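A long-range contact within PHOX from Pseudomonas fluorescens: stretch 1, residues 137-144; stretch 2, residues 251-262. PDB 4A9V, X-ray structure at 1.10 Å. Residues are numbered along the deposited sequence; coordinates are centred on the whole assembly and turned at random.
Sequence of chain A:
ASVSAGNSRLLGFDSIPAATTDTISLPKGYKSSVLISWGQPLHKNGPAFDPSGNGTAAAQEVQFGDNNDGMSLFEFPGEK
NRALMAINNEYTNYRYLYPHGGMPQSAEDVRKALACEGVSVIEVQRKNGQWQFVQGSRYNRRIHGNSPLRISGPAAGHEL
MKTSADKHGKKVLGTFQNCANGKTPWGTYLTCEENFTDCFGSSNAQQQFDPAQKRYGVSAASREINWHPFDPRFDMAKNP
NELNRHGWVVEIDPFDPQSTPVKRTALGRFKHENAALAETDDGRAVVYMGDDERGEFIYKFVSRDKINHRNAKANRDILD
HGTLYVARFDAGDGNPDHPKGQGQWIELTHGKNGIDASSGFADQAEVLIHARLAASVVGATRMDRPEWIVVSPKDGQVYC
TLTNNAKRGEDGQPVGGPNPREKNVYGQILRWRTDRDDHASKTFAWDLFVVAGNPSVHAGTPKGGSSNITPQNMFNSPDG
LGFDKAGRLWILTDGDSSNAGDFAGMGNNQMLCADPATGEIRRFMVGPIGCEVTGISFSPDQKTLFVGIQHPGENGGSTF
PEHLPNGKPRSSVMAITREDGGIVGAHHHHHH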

# COMPACT_ATOMS: atom_id res chain seq x y z
N SER A 137 3.67 13.76 -22.20
CA SER A 137 3.46 12.44 -22.80
C SER A 137 1.97 12.16 -22.94
O SER A 137 1.19 12.42 -22.02
N ARG A 138 1.60 11.47 -24.01
CA ARG A 138 0.22 11.07 -24.21
C ARG A 138 -0.26 10.05 -23.17
O ARG A 138 -1.46 9.87 -22.98
N TYR A 139 0.68 9.42 -22.47
CA TYR A 139 0.34 8.43 -21.45
C TYR A 139 0.09 9.05 -20.08
O TYR A 139 -0.42 8.39 -19.18
N ASN A 140 0.53 10.29 -19.87
CA ASN A 140 0.39 10.90 -18.56
C ASN A 140 -1.09 11.07 -18.23
O ASN A 140 -1.87 11.52 -19.06
N ARG A 141 -1.46 10.79 -16.98
CA ARG A 141 -2.87 10.78 -16.63
C ARG A 141 -3.03 10.90 -15.13
O ARG A 141 -2.31 10.26 -14.37
N ARG A 142 -4.04 11.65 -14.71
CA ARG A 142 -4.57 11.56 -13.35
C ARG A 142 -5.87 10.76 -13.34
O ARG A 142 -6.80 11.05 -14.08
N ILE A 143 -5.93 9.81 -12.42
CA ILE A 143 -7.17 9.21 -11.98
C ILE A 143 -7.35 9.68 -10.54
O ILE A 143 -6.40 9.61 -9.76
N HIS A 144 -8.45 10.35 -10.26
CA HIS A 144 -8.60 10.98 -8.96
C HIS A 144 -9.90 10.63 -8.30
O HIS A 144 -10.66 9.78 -8.78
N GLU A 251 -8.29 -1.97 -11.03
CA GLU A 251 -7.38 -2.32 -12.11
C GLU A 251 -7.37 -1.22 -13.17
O GLU A 251 -8.42 -0.76 -13.64
N ILE A 252 -6.15 -0.78 -13.50
CA ILE A 252 -5.89 0.32 -14.42
C ILE A 252 -4.96 -0.17 -15.54
O ILE A 252 -3.97 -0.84 -15.28
N ASP A 253 -5.28 0.22 -16.77
CA ASP A 253 -4.40 -0.04 -17.90
C ASP A 253 -3.58 1.21 -18.21
O ASP A 253 -4.09 2.15 -18.81
N PRO A 254 -2.31 1.24 -17.78
CA PRO A 254 -1.54 2.47 -17.97
C PRO A 254 -1.23 2.76 -19.44
O PRO A 254 -0.87 3.88 -19.78
N PHE A 255 -1.32 1.75 -20.30
CA PHE A 255 -1.02 1.94 -21.71
C PHE A 255 -2.22 2.39 -22.54
O PHE A 255 -2.09 2.60 -23.75
N ASP A 256 -3.36 2.60 -21.90
CA ASP A 256 -4.54 3.12 -22.58
C ASP A 256 -5.11 4.31 -21.81
O ASP A 256 -5.87 4.14 -20.86
N PRO A 257 -4.69 5.52 -22.17
CA PRO A 257 -5.02 6.67 -21.33
C PRO A 257 -6.48 7.10 -21.40
O PRO A 257 -6.89 7.95 -20.62
N GLN A 258 -7.27 6.46 -22.25
CA GLN A 258 -8.71 6.71 -22.28
C GLN A 258 -9.52 5.55 -21.70
O GLN A 258 -10.74 5.56 -21.77
N SER A 259 -8.84 4.58 -21.11
CA SER A 259 -9.52 3.44 -20.50
C SER A 259 -10.21 3.82 -19.20
O SER A 259 -9.79 4.75 -18.51
N THR A 260 -11.27 3.09 -18.87
CA THR A 260 -11.99 3.29 -17.62
C THR A 260 -11.56 2.23 -16.61
O THR A 260 -11.76 1.04 -16.83
N PRO A 261 -10.95 2.65 -15.49
CA PRO A 261 -10.52 1.68 -14.49
C PRO A 261 -11.70 0.94 -13.87
O PRO A 261 -12.83 1.43 -13.88
N VAL A 262 -11.40 -0.24 -13.33
CA VAL A 262 -12.42 -1.18 -12.91
C VAL A 262 -12.17 -1.65 -11.48
O VAL A 262 -11.11 -2.20 -11.17

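Packing of residues 137-144 against residues 251-262 in PHOX. Two successive type I turns, D253 to D256 and D256 to S259, give stretch 2 a knuckled surface; the side chains of R138, Y139 and R141 fit around its bumps, and I143 packs on the residues flanking them. The main knuckle is P257, whose ring (C-gamma endo) packs against the backbone carbonyl of R138: its CG lies 3.3 Å from R138 O and 3.9 Å from R138 NH2, over one face of that guanidinium. R138 (p, t, m, chi4 -99°) leaves its CA sideways, but its end bends back to this proline. Y139 (m, chi2 -77°) also starts sideways, but its ring comes nearer, along the CD1-CE1 side; it meets the first turn edge-on, with CE1 3.5 Å from F255 O and CD1 3.8 Å from P254 O, while CD1 is 4.3 Å from P257 CD and CE1 4.4 Å from F255 CD1. R141 points toward stretch 2 fully extended (t, t, t, chi4 174°), which carries its flat guanidinium to the second turn. P257 O rests over one face, 3.3 Å from R141 CZ; R141 NE and R141 NH1 are each 3.4 Å from P257 O, but at angles too poor for a hydrogen bond. At the edge, S259 O accepts from both R141 NH2 (2.7 Å) and R141 NH1 (2.9 Å). A weak bond joins R141 NH1 to S259 OG (3.4 Å), and S259 OG (chi1 p) in turn donates to D256 O at 2.7 Å, tying the turn together. Deeper, I143 (m, t) places CD1 in an apolar hollow between I252 CD1 (3.8 Å) and P261 CG (3.9 Å). Four waters bridge the two stretches: water 1 joins R138 O and Q258 NE2, water 2 links R138 NH2 to F255 O, water 3 lies 2.8 Å from both Y139 O and P254 O, and water 4 accepts from R141 NH1 at 2.9 Å and lies 2.9 Å from D253 O.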

# COMPACT_ATOMS: atom_id res chain seq x y z
CB SER A 137 4.09 11.36 -21.93
OG SER A 137 3.69 10.08 -22.37
CB ARG A 138 0.02 10.52 -25.62
CG ARG A 138 0.52 9.11 -25.82
CD ARG A 138 0.06 8.52 -27.16
NE ARG A 138 -1.38 8.29 -27.21
CZ ARG A 138 -1.96 7.10 -27.01
NH1 ARG A 138 -1.21 6.00 -26.96
NH2 ARG A 138 -3.28 6.99 -27.05
CB TYR A 139 1.43 7.37 -21.37
CG TYR A 139 1.52 6.52 -22.61
CD1 TYR A 139 0.60 5.52 -22.85
CD2 TYR A 139 2.43 6.83 -23.62
CE1 TYR A 139 0.63 4.78 -24.02
CE2 TYR A 139 2.43 6.13 -24.81
CZ TYR A 139 1.54 5.10 -25.00
OH TYR A 139 1.53 4.39 -26.18
CB ASN A 140 1.07 12.26 -18.50
CG ASN A 140 2.58 12.17 -18.59
OD1 ASN A 140 3.17 11.08 -18.52
ND2 ASN A 140 3.22 13.33 -18.69
CB ARG A 141 -3.48 9.46 -17.11
CG ARG A 141 -4.97 9.38 -16.92
CD ARG A 141 -5.49 8.02 -17.35
NE ARG A 141 -6.93 7.99 -17.22
CZ ARG A 141 -7.70 6.99 -17.61
NH1 ARG A 141 -7.15 5.83 -17.97
NH2 ARG A 141 -9.02 7.13 -17.55
CB ARG A 142 -4.82 12.94 -12.75
CG ARG A 142 -3.57 13.70 -12.35
CD ARG A 142 -2.66 12.93 -11.41
NE ARG A 142 -3.36 12.24 -10.32
CZ ARG A 142 -4.04 12.87 -9.37
NH1 ARG A 142 -3.91 14.17 -9.19
NH2 ARG A 142 -4.86 12.19 -8.57
CB ILE A 143 -7.09 7.67 -12.06
CG1 ILE A 143 -6.86 7.25 -13.52
CG2 ILE A 143 -8.35 7.04 -11.51
CD1 ILE A 143 -6.20 5.91 -13.70
CB HIS A 144 -8.41 12.49 -9.08
CG HIS A 144 -9.34 13.13 -10.08
ND1 HIS A 144 -10.67 13.20 -9.88
CD2 HIS A 144 -9.08 13.73 -11.30
CE1 HIS A 144 -11.24 13.80 -10.94
NE2 HIS A 144 -10.26 14.15 -11.80
CB GLU A 251 -7.80 -3.66 -12.73
CG GLU A 251 -6.81 -4.18 -13.76
CD GLU A 251 -7.09 -5.59 -14.24
OE1 GLU A 251 -8.17 -6.14 -13.93
OE2 GLU A 251 -6.26 -6.12 -15.01
CB ILE A 252 -5.20 1.48 -13.67
CG1 ILE A 252 -6.15 2.10 -12.64
CG2 ILE A 252 -4.67 2.54 -14.63
CD1 ILE A 252 -5.46 2.92 -11.56
CB ASP A 253 -5.22 -0.44 -19.13
CG ASP A 253 -4.35 -0.78 -20.33
OD1 ASP A 253 -3.11 -0.62 -20.24
OD2 ASP A 253 -4.91 -1.17 -21.38
CB PRO A 254 -0.25 2.20 -17.19
CG PRO A 254 -0.10 0.71 -17.22
CD PRO A 254 -1.50 0.16 -17.18
CB PHE A 255 -0.40 0.67 -22.30
CG PHE A 255 0.99 0.40 -21.81
CD1 PHE A 255 2.08 1.01 -22.39
CD2 PHE A 255 1.20 -0.43 -20.71
CE1 PHE A 255 3.36 0.80 -21.91
CE2 PHE A 255 2.47 -0.64 -20.23
CZ PHE A 255 3.55 -0.02 -20.81
CB ASP A 256 -5.62 2.04 -22.72
CG ASP A 256 -6.85 2.53 -23.46
OD1 ASP A 256 -6.89 3.73 -23.84
OD2 ASP A 256 -7.82 1.75 -23.59
CB PRO A 257 -4.10 7.78 -21.86
CG PRO A 257 -3.61 7.32 -23.18
CD PRO A 257 -3.65 5.82 -23.17
CB GLN A 258 -9.16 7.01 -23.71
CG GLN A 258 -8.73 8.39 -24.20
CD GLN A 258 -7.26 8.44 -24.58
OE1 GLN A 258 -6.76 7.57 -25.30
NE2 GLN A 258 -6.57 9.49 -24.14
CB SER A 259 -8.54 2.30 -20.24
OG SER A 259 -7.54 2.69 -19.31
CB THR A 260 -13.51 3.21 -17.85
OG1 THR A 260 -13.91 4.26 -18.75
CG2 THR A 260 -14.28 3.35 -16.56
CB PRO A 261 -9.79 2.53 -13.45
CG PRO A 261 -9.38 3.77 -14.20
CD PRO A 261 -10.51 4.02 -15.15
CB VAL A 262 -12.44 -2.43 -13.82
CG1 VAL A 262 -13.58 -3.35 -13.42
CG2 VAL A 262 -12.55 -2.04 -15.29
O HOH W 1 -3.57 10.17 -24.82
O HOH W 2 -3.70 4.03 -25.89
O HOH W 3 -2.24 6.25 -19.26
O HOH W 4 -4.39 4.95 -17.97